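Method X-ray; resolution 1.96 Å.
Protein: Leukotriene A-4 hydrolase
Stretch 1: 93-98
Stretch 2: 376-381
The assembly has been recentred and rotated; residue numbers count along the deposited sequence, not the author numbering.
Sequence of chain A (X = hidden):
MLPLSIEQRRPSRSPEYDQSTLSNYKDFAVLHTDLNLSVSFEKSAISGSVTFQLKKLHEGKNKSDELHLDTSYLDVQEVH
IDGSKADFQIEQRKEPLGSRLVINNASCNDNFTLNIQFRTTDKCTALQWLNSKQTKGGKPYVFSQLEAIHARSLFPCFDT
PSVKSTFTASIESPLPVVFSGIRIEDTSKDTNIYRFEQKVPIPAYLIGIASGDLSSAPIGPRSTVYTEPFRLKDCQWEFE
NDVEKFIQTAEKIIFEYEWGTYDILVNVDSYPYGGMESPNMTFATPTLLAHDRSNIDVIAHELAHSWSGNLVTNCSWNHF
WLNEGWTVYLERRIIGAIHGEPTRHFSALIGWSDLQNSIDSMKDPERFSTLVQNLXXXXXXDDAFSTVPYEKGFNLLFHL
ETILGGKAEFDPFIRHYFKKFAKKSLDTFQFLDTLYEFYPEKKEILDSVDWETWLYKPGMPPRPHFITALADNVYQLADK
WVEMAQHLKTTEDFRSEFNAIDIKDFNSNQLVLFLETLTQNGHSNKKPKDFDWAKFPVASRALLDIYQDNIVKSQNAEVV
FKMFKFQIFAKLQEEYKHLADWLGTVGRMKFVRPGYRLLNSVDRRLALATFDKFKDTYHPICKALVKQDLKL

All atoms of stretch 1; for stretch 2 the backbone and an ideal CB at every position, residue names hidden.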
# COMPACT_ATOMS: atom_id res chain seq x y z
N ARG A 93 11.42 18.24 18.99
CA ARG A 93 11.33 17.19 18.01
C ARG A 93 12.58 16.30 18.06
O ARG A 93 13.69 16.79 18.21
CB ARG A 93 11.18 17.84 16.65
CG ARG A 93 10.77 16.92 15.60
CD ARG A 93 10.53 17.64 14.29
NE ARG A 93 10.45 16.61 13.27
CZ ARG A 93 9.38 15.84 13.10
NH1 ARG A 93 8.29 16.05 13.83
NH2 ARG A 93 9.39 14.90 12.17
N LYS A 94 12.39 14.99 17.96
CA LYS A 94 13.51 14.09 17.74
C LYS A 94 13.22 13.25 16.50
O LYS A 94 12.16 12.64 16.40
CB LYS A 94 13.72 13.16 18.94
CG LYS A 94 12.51 12.32 19.30
CD LYS A 94 12.91 10.99 19.93
CE LYS A 94 13.53 10.05 18.90
NZ LYS A 94 13.87 8.72 19.47
N GLU A 95 14.15 13.23 15.55
CA GLU A 95 13.90 12.52 14.32
C GLU A 95 14.20 11.04 14.52
O GLU A 95 15.04 10.68 15.34
CB GLU A 95 14.72 13.10 13.18
CG GLU A 95 14.57 14.60 13.05
CD GLU A 95 13.21 15.02 12.52
OE1 GLU A 95 12.46 14.15 12.04
OE2 GLU A 95 12.91 16.23 12.56
N PRO A 96 13.49 10.17 13.79
CA PRO A 96 12.42 10.59 12.88
C PRO A 96 11.06 10.46 13.55
O PRO A 96 10.07 10.52 12.85
CB PRO A 96 12.52 9.56 11.76
CG PRO A 96 12.95 8.32 12.45
CD PRO A 96 13.80 8.74 13.63
N LEU A 97 11.01 10.31 14.87
CA LEU A 97 9.73 9.96 15.51
C LEU A 97 8.81 11.13 15.91
O LEU A 97 7.64 10.91 16.20
CB LEU A 97 9.95 9.03 16.71
CG LEU A 97 10.61 7.68 16.39
CD1 LEU A 97 10.71 6.86 17.64
CD2 LEU A 97 9.83 6.92 15.28
N GLY A 98 9.35 12.34 15.97
CA GLY A 98 8.53 13.51 16.25
C GLY A 98 8.67 14.13 17.63
O GLY A 98 9.71 14.02 18.30
N UNK A 376 15.01 0.61 15.34
CA UNK A 376 15.22 1.11 16.68
C UNK A 376 14.28 2.29 16.82
O UNK A 376 13.34 2.42 16.05
CB UNK A 376 16.68 1.49 16.94
N UNK A 377 14.52 3.16 17.80
CA UNK A 377 13.79 4.41 17.86
C UNK A 377 14.48 5.46 16.99
O UNK A 377 14.05 6.60 16.93
CB UNK A 377 13.67 4.90 19.31
N UNK A 378 15.57 5.06 16.32
CA UNK A 378 16.30 5.96 15.44
C UNK A 378 16.04 5.66 13.96
O UNK A 378 16.59 6.30 13.08
CB UNK A 378 17.80 5.87 15.73
N UNK A 379 15.21 4.66 13.70
CA UNK A 379 14.97 4.24 12.33
C UNK A 379 13.61 4.70 11.86
O UNK A 379 12.60 4.52 12.56
CB UNK A 379 15.09 2.72 12.20
N UNK A 380 13.57 5.30 10.68
CA UNK A 380 12.31 5.64 10.05
C UNK A 380 11.71 4.34 9.55
O UNK A 380 12.34 3.61 8.79
CB UNK A 380 12.49 6.66 8.92
N UNK A 381 10.48 4.02 10.00
CA UNK A 381 9.78 2.82 9.55
C UNK A 381 9.71 2.73 8.02
O UNK A 381 9.72 1.62 7.48
CB UNK A 381 8.37 2.79 10.14

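Stretch 1 is a tight turn, held by backbone hydrogen bonds from Lys-94 N to Gly-98 O and from Gly-98 N to Lys-94 O, both 2.9 Å. It presents Lys-94, Pro-96 and Leu-97 to stretch 2.

At position 376, CA-to-CB points sideways, and no atom of stretch 1 lies within 5.5 Å of the ideal CB. Many side chains would suit. The residue is Asn-376. Its side chain leads away from stretch 1, while Asn-376 N donates a hydrogen bond to the side chain at position 379.

At position 377, CA-to-CB points sideways, and the ideal CB lies 3.8 Å from Lys-94 NZ and 3.9 Å from Leu-97 CD1. The ammonium of Lys-94 favours an acid, though a neutral polar acceptor such as Asn or Ser would also suit. The residue is Asp-377. Its OD2 forms a long salt bridge with Lys-94 NZ at 3.9 Å. A water bridges the two side chains: it donates to Asp-377 OD2 at 3.1 Å and accepts a weak hydrogen bond from Lys-94 NZ at 3.3 Å. Lys-94 NZ also gives a weak hydrogen bond to Asp-377 O at 3.3 Å, and Leu-97 CD1 packs against Asp-377 O at 3.4 Å.

At position 378, CA-to-CB points away, and the ideal CB is 5.4 Å from Pro-96 CD. With phi/psi of -105/0, Asn, Asp, Ser or a longer polar residue would fit. The residue is Asn-378. Its contact with stretch 1 is through the backbone, with Asn-378 O 3.7 Å from Pro-96 CD.

At position 379, CA-to-CB again points away, beyond the reach of stretch 1. The extended backbone, -105/132, suits a beta-branched residue, though others would do. The residue is Thr-379, whose OG1 accepts the bond from Asn-376 N at 3.3 Å. Thr-379 C lies 3.7 Å from Pro-96 CG.

Position 380 meets the Pro-96 ring. CA-to-CB points sideways, and the ideal CB is 3.9 Å from Pro-96 CG. With no charge to answer, small, apolar or short polar residues are all plausible. The residue is Asp-380. Its CB packs 4.0 Å from Pro-96 CG, and its backbone N lies 3.6 Å from that carbon.

At position 381, CA-to-CB points sideways and the ideal CB meets nothing of stretch 1. Phi of -53 permits proline among many others. The residue is Pro-381. Its ring stays at the margin, with Pro-381 CD 4.8 Å from Leu-97 CD2.

Stretch 2 376-381: NDNTDP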
# COMPACT_ATOMS: atom_id res chain seq x y z
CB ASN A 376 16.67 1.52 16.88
CG ASN A 376 17.65 0.47 16.39
OD1 ASN A 376 18.48 0.73 15.51
ND2 ASN A 376 17.57 -0.74 16.96
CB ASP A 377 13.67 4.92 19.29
CG ASP A 377 15.01 5.11 19.95
OD1 ASP A 377 16.03 4.95 19.25
OD2 ASP A 377 15.05 5.42 21.17
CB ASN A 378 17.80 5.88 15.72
CG ASN A 378 18.36 4.50 15.42
OD1 ASN A 378 17.62 3.52 15.30
ND2 ASN A 378 19.69 4.41 15.28
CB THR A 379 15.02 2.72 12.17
OG1 THR A 379 16.22 2.21 12.74
CG2 THR A 379 14.95 2.35 10.70
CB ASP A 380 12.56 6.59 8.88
CG ASP A 380 11.28 7.11 8.26
OD1 ASP A 380 10.21 6.49 8.44
OD2 ASP A 380 11.34 8.16 7.57
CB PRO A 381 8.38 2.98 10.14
CG PRO A 381 8.60 3.77 11.37
CD PRO A 381 9.74 4.71 11.07
O HOH W 1 12.44 6.92 21.81
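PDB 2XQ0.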